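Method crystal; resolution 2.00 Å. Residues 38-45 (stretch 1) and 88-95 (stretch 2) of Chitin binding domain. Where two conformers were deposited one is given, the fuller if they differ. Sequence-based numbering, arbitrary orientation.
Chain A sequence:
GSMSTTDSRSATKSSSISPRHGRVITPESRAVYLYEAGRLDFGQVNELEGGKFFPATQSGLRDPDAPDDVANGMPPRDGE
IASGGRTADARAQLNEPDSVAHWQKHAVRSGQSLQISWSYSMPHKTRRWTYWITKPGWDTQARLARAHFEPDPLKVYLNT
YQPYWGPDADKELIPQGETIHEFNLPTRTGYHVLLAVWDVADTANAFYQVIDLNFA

Stretch 1, residues 38-45: GRLDFGQV
Stretch 2, residues 88-95: ADARAQLN

Stretch 1 leaves a helix at Gly38, whose positive phi (76/16) closes a Schellman motif, passes through Arg39 (-103/-13), then runs extended through Leu40 (-133/148) and Asp41 (-87/174), and re-enters a helix at Phe42 to Val45, with phi/psi near -60/-45. Asp41 (p, chi2 42°) is the N-cap: its OD1 accepts from Gln44 N at 3.0 Å, while Asp41 N donates to Gln44 OE1 at 2.9 Å, so the two residues close a reciprocal capping box; Val45 N to Asp41 O (3.2 Å) adds the first helical backbone bond. Stretch 2 passes from Ala88 (-84/-12) through an extended Asp89 (-142/-159) into a 3-10 segment, Ala90 to Asn95, built by i to i-3 bonds of 3.0 to 3.1 Å, from Ala92 N to Asp89 O through Asn95 N to Ala92 O. The register sets Leu40 CA 6.5 Å from Ala90 CA and Gln44 CA 6.4 Å from Arg91 CA, so four residues of stretch 1 advance while stretch 2 advances by one, the two paths running neither parallel nor antiparallel; the contact buries 376 Å² in total.

Arg39 (m, t, p, chi4 -174°) and Gln93 (m, t, chi3 104°) form the main polar link. Gln93 OE1 lies at the guanidinium edge, near its plane, and accepts from both Arg39 NE (3.0 Å) and Arg39 NH2 (3.1 Å). The same amide's NE2 donates to Arg39 O at 3.0 Å and, within its own stretch, to Ala90 O at 2.8 Å. Gln93 thus uses both ends of its amide, tying a side chain and a backbone carbonyl of stretch 1 to the start of the 3-10 segment.

Leu40 (m, t) is buried beside this polar network. Its CB points sideways, but the branch ends reach stretch 2: CD2 packs 4.0 Å from Ala90 CB and 3.4 Å from Ala90 O, and CD1 meets Leu94 CD1 at 4.1 Å, with Leu94 also m, t.

Gln44 (m, t, chi3 -28°) spends its OE1 on the capping box, leaving NE2 free to donate a weak hydrogen bond to Asp89 OD2 at 3.2 Å. Asp89 (p, chi2 5°) is already engaged within stretch 2: its OD1 accepts from Arg91 N and from Arg91 NE, both at 3.0 Å, and its OD2 forms a salt bridge with Arg91 NH2 at 2.9 Å. This carboxylate therefore holds the guanidinium of Arg91 (m, t, m, chi4 -168°) turned back to Asp89, while its aliphatic part packs against the helix, Arg91 CG lying 3.8 Å from Gln44 CB and Arg91 CD 3.6 Å from Gln44 O. Val45 (t) and Ala92 point away from the contact.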

ATOM      1  N   GLY A  38      14.899   2.510  14.263  1.00 17.90           N
ATOM      2  CA  GLY A  38      14.885   1.497  15.314  1.00 18.55           C
ATOM      3  C   GLY A  38      13.548   1.249  16.019  1.00 18.49           C
ATOM      4  O   GLY A  38      13.525   0.617  17.069  1.00 19.13           O
ATOM      5  N   ARG A  39      12.429   1.700  15.439  1.00 17.55           N
ATOM      6  CA  ARG A  39      11.119   1.627  16.109  1.00 17.40           C
ATOM      7  C   ARG A  39      10.213   0.501  15.611  1.00 16.65           C
ATOM      8  O   ARG A  39       9.191   0.222  16.221  1.00 16.69           O
ATOM      9  CB  ARG A  39      10.409   2.990  15.989  1.00 17.32           C
ATOM     10  CG  ARG A  39      11.260   4.125  16.590  1.00 18.15           C
ATOM     11  CD  ARG A  39      10.665   5.495  16.403  1.00 18.12           C
ATOM     12  NE  ARG A  39       9.236   5.522  16.689  1.00 18.10           N
ATOM     13  CZ  ARG A  39       8.464   6.586  16.493  1.00 18.19           C
ATOM     14  NH1 ARG A  39       8.996   7.716  16.045  1.00 18.73           N
ATOM     15  NH2 ARG A  39       7.166   6.539  16.766  1.00 18.10           N
ATOM     16  N   LEU A  40      10.560  -0.119  14.487  1.00 16.16           N
ATOM     17  CA  LEU A  40       9.906  -1.338  14.036  1.00 15.75           C
ATOM     18  C   LEU A  40      10.954  -2.336  13.621  1.00 16.21           C
ATOM     19  O   LEU A  40      12.001  -1.941  13.102  1.00 16.69           O
ATOM     20  CB  LEU A  40       9.025  -1.057  12.826  1.00 14.75           C
ATOM     21  CG  LEU A  40       7.729  -0.274  13.038  1.00 14.52           C
ATOM     22  CD1 LEU A  40       7.040  -0.058  11.696  1.00 13.86           C
ATOM     23  CD2 LEU A  40       6.805  -1.000  14.002  1.00 14.81           C
ATOM     24  N   ASP A  41      10.704  -3.627  13.800  1.00 16.29           N
ATOM     25  CA  ASP A  41      11.679  -4.593  13.295  1.00 16.63           C
ATOM     26  C   ASP A  41      11.396  -4.930  11.827  1.00 15.56           C
ATOM     27  O   ASP A  41      10.417  -4.481  11.266  1.00 14.65           O
ATOM     28  CB  ASP A  41      11.790  -5.836  14.186  1.00 17.70           C
ATOM     29  CG  ASP A  41      10.506  -6.597  14.300  1.00 17.42           C
ATOM     30  OD1 ASP A  41       9.811  -6.772  13.284  1.00 16.88           O
ATOM     31  OD2 ASP A  41      10.206  -7.058  15.421  1.00 18.42           O
ATOM     32  N   PHE A  42      12.273  -5.708  11.209  1.00 15.76           N
ATOM     33  CA  PHE A  42      12.167  -6.002   9.786  1.00 15.16           C
ATOM     34  C   PHE A  42      10.875  -6.746   9.426  1.00 14.35           C
ATOM     35  O   PHE A  42      10.230  -6.404   8.437  1.00 13.62           O
ATOM     36  CB  PHE A  42      13.399  -6.810   9.330  1.00 16.01           C
ATOM     37  CG  PHE A  42      13.521  -6.959   7.840  1.00 15.65           C
ATOM     38  CD1 PHE A  42      13.937  -5.887   7.068  1.00 15.64           C
ATOM     39  CD2 PHE A  42      13.241  -8.169   7.216  1.00 15.73           C
ATOM     40  CE1 PHE A  42      14.078  -6.010   5.692  1.00 15.38           C
ATOM     41  CE2 PHE A  42      13.372  -8.304   5.843  1.00 15.54           C
ATOM     42  CZ  PHE A  42      13.804  -7.223   5.083  1.00 15.40           C
ATOM     43  N   GLY A  43      10.504  -7.769  10.210  1.00 14.21           N
ATOM     44  CA  GLY A  43       9.250  -8.491   9.963  1.00 13.50           C
ATOM     45  C   GLY A  43       8.059  -7.537   9.939  1.00 12.49           C
ATOM     46  O   GLY A  43       7.248  -7.522   9.004  1.00 11.72           O
ATOM     47  N   GLN A  44       7.977  -6.713  10.972  1.00 12.38           N
ATOM     48  CA  GLN A  44       6.888  -5.753  11.132  1.00 11.60           C
ATOM     49  C   GLN A  44       6.703  -4.817   9.930  1.00 10.54           C
ATOM     50  O   GLN A  44       5.576  -4.613   9.479  1.00  9.72           O
ATOM     51  CB  GLN A  44       7.118  -4.933  12.409  1.00 12.24           C
ATOM     52  CG  GLN A  44       6.901  -5.733  13.698  1.00 13.09           C
ATOM     53  CD  GLN A  44       7.211  -4.927  14.951  1.00 13.81           C
ATOM     54  OE1 GLN A  44       8.035  -4.018  14.925  1.00 14.35           O
ATOM     55  NE2 GLN A  44       6.543  -5.247  16.048  1.00 14.21           N
ATOM     56  N   VAL A  45       7.795  -4.237   9.418  1.00 10.40           N
ATOM     57  CA  VAL A  45       7.748  -3.345   8.245  0.50  9.80           C
ATOM     58  C   VAL A  45       7.170  -4.056   7.023  1.00  9.24           C
ATOM     59  O   VAL A  45       6.485  -3.445   6.198  1.00  8.72           O
ATOM     60  CB  VAL A  45       9.155  -2.822   7.874  0.50 10.05           C
ATOM     61  CG1 VAL A  45       9.127  -2.046   6.558  0.50  9.53           C
ATOM     62  CG2 VAL A  45       9.687  -1.936   8.988  0.50 10.70           C
ATOM     63  N   ALA A  88      -1.916  -5.040  17.097  1.00 14.96           N
ATOM     64  CA  ALA A  88      -1.580  -5.798  18.319  1.00 15.49           C
ATOM     65  C   ALA A  88      -0.155  -5.565  18.847  1.00 15.40           C
ATOM     66  O   ALA A  88       0.161  -5.977  19.959  1.00 16.14           O
ATOM     67  CB  ALA A  88      -1.793  -7.297  18.100  1.00 15.55           C
ATOM     68  N   ASP A  89       0.699  -4.927  18.055  1.00 14.37           N
ATOM     69  CA  ASP A  89       2.085  -4.709  18.439  1.00 14.52           C
ATOM     70  C   ASP A  89       2.570  -3.309  17.980  1.00 13.76           C
ATOM     71  O   ASP A  89       1.742  -2.430  17.750  1.00 13.21           O
ATOM     72  CB  ASP A  89       2.950  -5.857  17.911  1.00 14.54           C
ATOM     73  CG  ASP A  89       3.119  -5.832  16.396  1.00 13.63           C
ATOM     74  OD1 ASP A  89       2.666  -4.890  15.723  1.00 12.80           O
ATOM     75  OD2 ASP A  89       3.718  -6.793  15.865  1.00 14.01           O
ATOM     76  N   ALA A  90       3.886  -3.104  17.859  1.00 13.62           N
ATOM     77  CA  ALA A  90       4.428  -1.765  17.601  1.00 13.37           C
ATOM     78  C   ALA A  90       4.058  -1.206  16.216  1.00 12.35           C
ATOM     79  O   ALA A  90       4.223  -0.005  15.980  1.00 12.32           O
ATOM     80  CB  ALA A  90       5.938  -1.737  17.806  1.00 13.82           C
ATOM     81  N   ARG A  91       3.553  -2.047  15.318  1.00 11.67           N
ATOM     82  CA  ARG A  91       2.984  -1.556  14.051  1.00 10.86           C
ATOM     83  C   ARG A  91       1.853  -0.521  14.282  1.00 10.84           C
ATOM     84  O   ARG A  91       1.555   0.263  13.385  1.00 10.29           O
ATOM     85  CB  ARG A  91       2.448  -2.702  13.197  1.00 10.43           C
ATOM     86  CG  ARG A  91       3.530  -3.572  12.582  1.00 10.43           C
ATOM     87  CD  ARG A  91       2.945  -4.823  11.934  1.00 10.18           C
ATOM     88  NE  ARG A  91       2.761  -5.878  12.917  1.00 10.77           N
ATOM     89  CZ  ARG A  91       2.489  -7.148  12.635  1.00 10.89           C
ATOM     90  NH1 ARG A  91       2.265  -7.552  11.390  1.00 10.42           N
ATOM     91  NH2 ARG A  91       2.388  -8.014  13.629  1.00 11.59           N
ATOM     92  N   ALA A  92       1.232  -0.531  15.463  1.00 11.43           N
ATOM     93  CA  ALA A  92       0.206   0.473  15.804  1.00 11.71           C
ATOM     94  C   ALA A  92       0.689   1.915  15.739  1.00 11.86           C
ATOM     95  O   ALA A  92      -0.114   2.811  15.484  1.00 12.03           O
ATOM     96  CB  ALA A  92      -0.391   0.196  17.185  1.00 12.40           C
ATOM     97  N   GLN A  93       1.983   2.143  15.990  1.00 12.20           N
ATOM     98  CA  GLN A  93       2.616   3.464  15.829  1.00 12.43           C
ATOM     99  C   GLN A  93       2.250   4.128  14.505  1.00 11.60           C
ATOM    100  O   GLN A  93       2.087   5.347  14.423  1.00 11.82           O
ATOM    101  CB  GLN A  93       4.155   3.337  15.852  1.00 12.86           C
ATOM    102  CG  GLN A  93       4.775   3.126  17.214  1.00 14.05           C
ATOM    103  CD  GLN A  93       6.251   2.690  17.155  1.00 14.57           C
ATOM    104  OE1 GLN A  93       7.144   3.483  17.411  1.00 15.37           O
ATOM    105  NE2 GLN A  93       6.499   1.424  16.801  1.00 14.66           N
ATOM    106  N   LEU A  94       2.143   3.311  13.462  1.00 10.72           N
ATOM    107  CA  LEU A  94       1.925   3.812  12.113  1.00 10.00           C
ATOM    108  C   LEU A  94       0.647   4.613  11.933  1.00  9.92           C
ATOM    109  O   LEU A  94       0.596   5.459  11.062  1.00  9.63           O
ATOM    110  CB  LEU A  94       1.961   2.658  11.105  1.00  9.30           C
ATOM    111  CG  LEU A  94       3.357   2.046  10.910  1.00  9.31           C
ATOM    112  CD1 LEU A  94       3.208   0.632  10.367  1.00  8.92           C
ATOM    113  CD2 LEU A  94       4.243   2.893   9.987  1.00  9.05           C
ATOM    114  N   ASN A  95      -0.356   4.338  12.756  1.00 10.22           N
ATOM    115  CA  ASN A  95      -1.673   4.971  12.647  1.00 10.42           C
ATOM    116  C   ASN A  95      -1.836   6.315  13.332  1.00 11.36           C
ATOM    117  O   ASN A  95      -2.902   6.941  13.230  1.00 11.46           O
ATOM    118  CB  ASN A  95      -2.732   4.008  13.199  1.00 10.36           C
ATOM    119  CG  ASN A  95      -2.798   2.722  12.400  1.00  9.73           C
ATOM    120  OD1 ASN A  95      -2.742   2.756  11.161  1.00  9.15           O
ATOM    121  ND2 ASN A  95      -2.893   1.587  13.089  1.00  9.71           N
TER